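Long-range contacts in ornithine carbamoyltransferase (Gloeobacter violaceus, PDB 3GD5), which probably catalyses the reversible transfer of the carbamoyl group from carbamoyl phosphate to L-ornithine, giving L-citrulline and phosphate in arginine biosynthesis: residues L53-A58 and A108-A113; F112-L117 and T133-P138. All blocks are in the same frame, centred on the assembly; numbering follows the deposited sequence.

Contact 1 (L53-A58 and A108-A113)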
loop_
_atom_site.group_PDB
_atom_site.type_symbol
_atom_site.label_atom_id
_atom_site.label_comp_id
_atom_site.label_asym_id
_atom_site.label_seq_id
_atom_site.Cartn_x
_atom_site.Cartn_y
_atom_site.Cartn_z
ATOM N N LEU A 53 4.941 -26.052 0.320
ATOM C CA LEU A 53 5.254 -25.214 -0.825
ATOM C C LEU A 53 5.696 -23.845 -0.318
ATOM O O LEU A 53 4.897 -23.118 0.267
ATOM C CB LEU A 53 4.018 -25.034 -1.703
ATOM C CG LEU A 53 3.254 -26.295 -2.105
ATOM C CD1 LEU A 53 1.943 -25.887 -2.764
ATOM C CD2 LEU A 53 4.099 -27.138 -3.053
ATOM N N VAL A 54 6.960 -23.495 -0.521
ATOM C CA VAL A 54 7.439 -22.186 -0.089
ATOM C C VAL A 54 7.829 -21.369 -1.313
ATOM O O VAL A 54 8.940 -21.471 -1.831
ATOM C CB VAL A 54 8.631 -22.304 0.890
ATOM C CG1 VAL A 54 9.630 -23.269 0.360
ATOM C CG2 VAL A 54 9.279 -20.937 1.103
ATOM N N PHE A 55 6.880 -20.576 -1.787
ATOM C CA PHE A 55 7.096 -19.747 -2.959
ATOM C C PHE A 55 7.323 -18.303 -2.561
ATOM O O PHE A 55 6.397 -17.618 -2.124
ATOM C CB PHE A 55 5.889 -19.827 -3.898
ATOM C CG PHE A 55 5.567 -21.224 -4.363
ATOM C CD1 PHE A 55 6.501 -22.259 -4.228
ATOM C CD2 PHE A 55 4.349 -21.498 -4.976
ATOM C CE1 PHE A 55 6.226 -23.540 -4.697
ATOM C CE2 PHE A 55 4.061 -22.781 -5.454
ATOM C CZ PHE A 55 5.003 -23.805 -5.314
ATOM N N LEU A 56 8.560 -17.845 -2.703
ATOM C CA LEU A 56 8.896 -16.468 -2.376
ATOM C C LEU A 56 8.280 -15.553 -3.419
ATOM O O LEU A 56 8.304 -14.335 -3.288
ATOM C CB LEU A 56 10.412 -16.273 -2.338
ATOM C CG LEU A 56 11.102 -16.690 -1.038
ATOM C CD1 LEU A 56 10.901 -18.171 -0.785
ATOM C CD2 LEU A 56 12.582 -16.347 -1.131
ATOM N N LYS A 57 7.729 -16.163 -4.459
ATOM C CA LYS A 57 7.080 -15.444 -5.545
ATOM C C LYS A 57 5.890 -16.308 -5.936
ATOM O O LYS A 57 6.057 -17.473 -6.307
ATOM C CB LYS A 57 8.037 -15.303 -6.731
ATOM C CG LYS A 57 7.471 -14.548 -7.921
ATOM C CD LYS A 57 7.534 -13.044 -7.728
ATOM C CE LYS A 57 7.038 -12.320 -8.977
ATOM N NZ LYS A 57 7.813 -12.713 -10.195
ATOM N N ALA A 58 4.693 -15.745 -5.841
ATOM C CA ALA A 58 3.483 -16.489 -6.167
ATOM C C ALA A 58 3.529 -17.077 -7.572
ATOM O O ALA A 58 4.085 -16.477 -8.494
ATOM C CB ALA A 58 2.255 -15.584 -6.017
ATOM N N ALA A 108 8.848 -27.999 -1.900
ATOM C CA ALA A 108 8.919 -27.598 -3.291
ATOM C C ALA A 108 9.049 -26.092 -3.115
ATOM O O ALA A 108 8.121 -25.448 -2.603
ATOM C CB ALA A 108 7.632 -27.941 -4.006
ATOM N N ILE A 109 10.187 -25.527 -3.506
ATOM C CA ILE A 109 10.371 -24.102 -3.309
ATOM C C ILE A 109 10.793 -23.217 -4.475
ATOM O O ILE A 109 11.599 -23.591 -5.325
ATOM C CB ILE A 109 11.313 -23.833 -2.094
ATOM C CG1 ILE A 109 12.344 -22.772 -2.444
ATOM C CG2 ILE A 109 11.942 -25.123 -1.599
ATOM C CD1 ILE A 109 13.230 -22.421 -1.298
ATOM N N ARG A 110 10.218 -22.016 -4.467
ATOM C CA ARG A 110 10.456 -20.985 -5.463
ATOM C C ARG A 110 11.200 -19.802 -4.862
ATOM O O ARG A 110 10.631 -19.058 -4.066
ATOM C CB ARG A 110 9.132 -20.449 -5.994
ATOM C CG ARG A 110 8.668 -21.018 -7.304
ATOM C CD ARG A 110 8.001 -19.912 -8.102
ATOM N NE ARG A 110 8.942 -18.817 -8.326
ATOM C CZ ARG A 110 8.688 -17.741 -9.066
ATOM N NH1 ARG A 110 7.507 -17.594 -9.661
ATOM N NH2 ARG A 110 9.633 -16.824 -9.234
ATOM N N THR A 111 12.463 -19.625 -5.231
ATOM C CA THR A 111 13.231 -18.478 -4.747
ATOM C C THR A 111 13.782 -17.787 -5.976
ATOM O O THR A 111 13.515 -18.206 -7.101
ATOM C CB THR A 111 14.429 -18.874 -3.854
ATOM O OG1 THR A 111 15.304 -19.744 -4.583
ATOM C CG2 THR A 111 13.962 -19.560 -2.597
ATOM N N PHE A 112 14.547 -16.728 -5.761
ATOM C CA PHE A 112 15.144 -15.996 -6.863
ATOM C C PHE A 112 16.576 -16.479 -7.031
ATOM O O PHE A 112 17.016 -16.805 -8.132
ATOM C CB PHE A 112 15.113 -14.492 -6.573
ATOM C CG PHE A 112 13.728 -13.947 -6.383
ATOM C CD1 PHE A 112 12.824 -13.929 -7.442
ATOM C CD2 PHE A 112 13.307 -13.501 -5.134
ATOM C CE1 PHE A 112 11.515 -13.475 -7.264
ATOM C CE2 PHE A 112 12.002 -13.047 -4.941
ATOM C CZ PHE A 112 11.102 -13.036 -6.011
ATOM N N ALA A 113 17.304 -16.541 -5.928
ATOM C CA ALA A 113 18.685 -16.989 -5.986
ATOM C C ALA A 113 18.810 -18.489 -5.733
ATOM O O ALA A 113 18.222 -19.024 -4.794
ATOM C CB ALA A 113 19.523 -16.214 -4.975
#

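Contact 2 (F112-L117 and T133-P138)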
loop_
_atom_site.group_PDB
_atom_site.type_symbol
_atom_site.label_atom_id
_atom_site.label_comp_id
_atom_site.label_asym_id
_atom_site.label_seq_id
_atom_site.Cartn_x
_atom_site.Cartn_y
_atom_site.Cartn_z
ATOM N N PHE A 112 14.547 -16.728 -5.761
ATOM C CA PHE A 112 15.144 -15.996 -6.863
ATOM C C PHE A 112 16.576 -16.479 -7.031
ATOM O O PHE A 112 17.016 -16.805 -8.132
ATOM C CB PHE A 112 15.113 -14.492 -6.573
ATOM C CG PHE A 112 13.728 -13.947 -6.383
ATOM C CD1 PHE A 112 12.824 -13.929 -7.442
ATOM C CD2 PHE A 112 13.307 -13.501 -5.134
ATOM C CE1 PHE A 112 11.515 -13.475 -7.264
ATOM C CE2 PHE A 112 12.002 -13.047 -4.941
ATOM C CZ PHE A 112 11.102 -13.036 -6.011
ATOM N N ALA A 113 17.304 -16.541 -5.928
ATOM C CA ALA A 113 18.685 -16.989 -5.986
ATOM C C ALA A 113 18.810 -18.489 -5.733
ATOM O O ALA A 113 18.222 -19.024 -4.794
ATOM C CB ALA A 113 19.523 -16.214 -4.975
ATOM N N GLN A 114 19.578 -19.160 -6.583
ATOM C CA GLN A 114 19.809 -20.591 -6.453
ATOM C C GLN A 114 20.438 -20.854 -5.087
ATOM O O GLN A 114 20.137 -21.848 -4.428
ATOM C CB GLN A 114 20.767 -21.069 -7.554
ATOM C CG GLN A 114 20.962 -22.579 -7.636
ATOM C CD GLN A 114 19.778 -23.287 -8.272
ATOM O OE1 GLN A 114 18.992 -22.671 -8.984
ATOM N NE2 GLN A 114 19.658 -24.590 -8.034
ATOM N N THR A 115 21.309 -19.946 -4.663
ATOM C CA THR A 115 21.993 -20.097 -3.386
ATOM C C THR A 115 21.029 -20.197 -2.206
ATOM O O THR A 115 21.226 -21.020 -1.310
ATOM C CB THR A 115 23.004 -18.941 -3.150
ATOM O OG1 THR A 115 23.688 -19.153 -1.910
ATOM C CG2 THR A 115 22.298 -17.597 -3.117
ATOM N N GLU A 116 19.987 -19.368 -2.203
ATOM C CA GLU A 116 19.009 -19.411 -1.119
ATOM C C GLU A 116 18.303 -20.767 -1.112
ATOM O O GLU A 116 17.993 -21.311 -0.054
ATOM C CB GLU A 116 17.975 -18.293 -1.272
ATOM C CG GLU A 116 16.854 -18.375 -0.234
ATOM C CD GLU A 116 16.007 -17.118 -0.167
ATOM O OE1 GLU A 116 15.486 -16.685 -1.215
ATOM O OE2 GLU A 116 15.857 -16.567 0.943
ATOM N N LEU A 117 18.055 -21.304 -2.303
ATOM C CA LEU A 117 17.402 -22.601 -2.446
ATOM C C LEU A 117 18.264 -23.662 -1.777
ATOM O O LEU A 117 17.761 -24.596 -1.154
ATOM C CB LEU A 117 17.234 -22.958 -3.930
ATOM C CG LEU A 117 16.631 -24.337 -4.210
ATOM C CD1 LEU A 117 15.212 -24.357 -3.658
ATOM C CD2 LEU A 117 16.634 -24.642 -5.714
ATOM N N THR A 133 13.758 -21.017 -9.921
ATOM C CA THR A 133 14.697 -20.016 -9.418
ATOM C C THR A 133 15.111 -19.167 -10.610
ATOM O O THR A 133 14.755 -19.464 -11.755
ATOM C CB THR A 133 15.990 -20.622 -8.771
ATOM O OG1 THR A 133 16.765 -21.291 -9.772
ATOM C CG2 THR A 133 15.640 -21.598 -7.643
ATOM N N ASP A 134 15.850 -18.103 -10.350
ATOM C CA ASP A 134 16.309 -17.252 -11.440
ATOM C C ASP A 134 17.279 -18.024 -12.338
ATOM O O ASP A 134 17.430 -17.702 -13.515
ATOM C CB ASP A 134 17.005 -16.006 -10.884
ATOM C CG ASP A 134 16.022 -14.986 -10.312
ATOM O OD1 ASP A 134 16.468 -14.101 -9.553
ATOM O OD2 ASP A 134 14.810 -15.056 -10.630
ATOM N N HIS A 135 17.909 -19.058 -11.779
ATOM C CA HIS A 135 18.888 -19.858 -12.501
ATOM C C HIS A 135 18.373 -21.064 -13.296
ATOM O O HIS A 135 18.860 -21.324 -14.398
ATOM C CB HIS A 135 19.965 -20.346 -11.528
ATOM C CG HIS A 135 21.172 -20.909 -12.208
ATOM N ND1 HIS A 135 22.015 -20.138 -12.981
ATOM C CD2 HIS A 135 21.661 -22.171 -12.258
ATOM C CE1 HIS A 135 22.971 -20.900 -13.480
ATOM N NE2 HIS A 135 22.780 -22.138 -13.057
ATOM N N GLU A 136 17.410 -21.802 -12.747
ATOM C CA GLU A 136 16.891 -22.993 -13.427
ATOM C C GLU A 136 15.419 -23.297 -13.167
ATOM O O GLU A 136 14.781 -22.688 -12.311
ATOM C CB GLU A 136 17.712 -24.228 -13.022
ATOM C CG GLU A 136 18.675 -24.728 -14.084
ATOM C CD GLU A 136 19.291 -26.071 -13.733
ATOM O OE1 GLU A 136 20.385 -26.089 -13.137
ATOM O OE2 GLU A 136 18.674 -27.110 -14.044
ATOM N N HIS A 137 14.894 -24.262 -13.915
ATOM C CA HIS A 137 13.506 -24.691 -13.788
ATOM C C HIS A 137 13.472 -26.152 -14.240
ATOM O O HIS A 137 12.918 -26.488 -15.288
ATOM C CB HIS A 137 12.599 -23.824 -14.675
ATOM C CG HIS A 137 11.142 -23.949 -14.352
ATOM N ND1 HIS A 137 10.174 -23.173 -14.957
ATOM C CD2 HIS A 137 10.488 -24.744 -13.476
ATOM C CE1 HIS A 137 8.988 -23.483 -14.464
ATOM N NE2 HIS A 137 9.151 -24.434 -13.563
ATOM N N PRO A 138 14.078 -27.040 -13.441
ATOM C CA PRO A 138 14.176 -28.484 -13.680
ATOM C C PRO A 138 12.870 -29.204 -13.993
ATOM O O PRO A 138 12.773 -29.938 -14.983
ATOM C CB PRO A 138 14.799 -29.004 -12.389
ATOM C CG PRO A 138 15.633 -27.860 -11.937
ATOM C CD PRO A 138 14.729 -26.683 -12.169
#

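Contact 1 (L53-A58 and A108-A113)
Strands 50-55 and 106-110 run side by side in the four-stranded parallel sheet of the carbamoyl phosphate-binding domain, and this contact covers their C-terminal ends and the loops that follow. The axes of the short strand segments 53-55 and 108-110 approach to 4.5 Å and run 6° from parallel. Three backbone hydrogen bonds join them. Val54 N gives to Ala108 O (3.1 Å) in the plane of that carbonyl, Arg110 N gives to Val54 O from above the carbonyl plane, and Leu56 N closes on Arg110 O at 2.8 Å, again in plane, carrying the pairing one residue past the end of strand 50-55.

The apolar contacts divide between the two faces of the sheet. Leu53, Phe55, Ala108 and Arg110 share one face; helix 60-72 packs on the first three. There CD2 of Leu53 meets CB of Ala108 at 3.7 Å, while the ring of Phe55, its CG anti to the carbonyl carbon (chi1 -58°), brings CD1 to 3.6 Å from CB of Arg110. Val54 and Ile109 lie alongside each other on the other face, where Ile109 also touches Leu117 and Tyr120 of helix 114-124. Past the strand ends, both methyls of Leu56 reach CG2 of Thr111.

Arg110, a probable carbamoyl phosphate ligand by similarity, bends at chi2 and chi3 so that its guanidinium runs beside Lys57. Their like charges, NZ of Lys57 and NH2 of Arg110, are 4.6 Å apart, so an anion bound nearby would probably ease their repulsion. The alkyl part of Lys57 lies between Arg110 and the ring of Phe112, with its CD in the plane of that ring at the edge. Over one face of the Arg110 guanidinium sits CB of Lys57, 3.3 Å from NH2 of Arg110.

Contact 2 (F112-L117 and T133-P138)
The Phe112 ring meets the 133-138 loop with its edge: OD2 of Asp134 lies in the ring plane, 3.9 Å from CD1 of Phe112. The imidazole of His135 likewise has OE1 of Gln114 near its plane, at the edge, and the amide and imidazole planes stand 69° apart; the same ring meets that of His171 in helix 168-180.

The shortest side-chain hydrogen bond between the two segments runs through Thr133. Its OG1 donates to OE1 of Gln114 at 2.7 Å, nearly along the C=O axis. Gln114 gets there by leaving the backbone with CG anti to N (chi1 -173°) and then bending at chi2, while its NE2 bonds to Leu17 O. The same Thr133 OG1 accepts from Glu136 N (3.1 Å, 163° at the hydrogen), an ST motif, and more weakly from His135 N, so three bonds grip one hydroxyl. CG2 of Thr133 turns instead to CD2 of Leu117, 3.7 Å away. An alanine here would lose the hydroxyl and that methyl, and would probably loosen both the turn and its tie to the helix start. On the backbone, Asp134 N gives to Phe112 O.

The carboxylate of Glu136 is bonded to Ser18 OG, Leu19 N and Ser172 OG. Thr133 O takes a bond from ND2 of Asn168, an ornithine ligand by similarity. The turn thus joins the start of helix 114-124 to the loop leading into helix 138-152; its N-cap residue His137 and first residue Pro138 belong by similarity to the carbamoyl phosphate site.

Contacts 1 and 2 follow one another along the chain, sharing Phe112 and Ala113 where strand 106-110 passes into helix 114-124. Each mixes buried and exposed residues. Contact 1 has its buried part in the sheet, between two helix layers, and its exposed part in the loops at the strand ends; contact 2 lies wholly in loop and helix start, with Thr133 and Leu117 buried and Asp134 exposed. The chemistry differs accordingly: regular backbone pairing with apolar sides, and two like charges at the loop end, in 53-58/108-113, side-chain hydrogen bonds around one hydroxyl in 112-117/133-138. Ile109 CG1 packs on Leu117 CD1 at 3.5 Å, and both contacts hold residues assigned by similarity to the carbamoyl phosphate site.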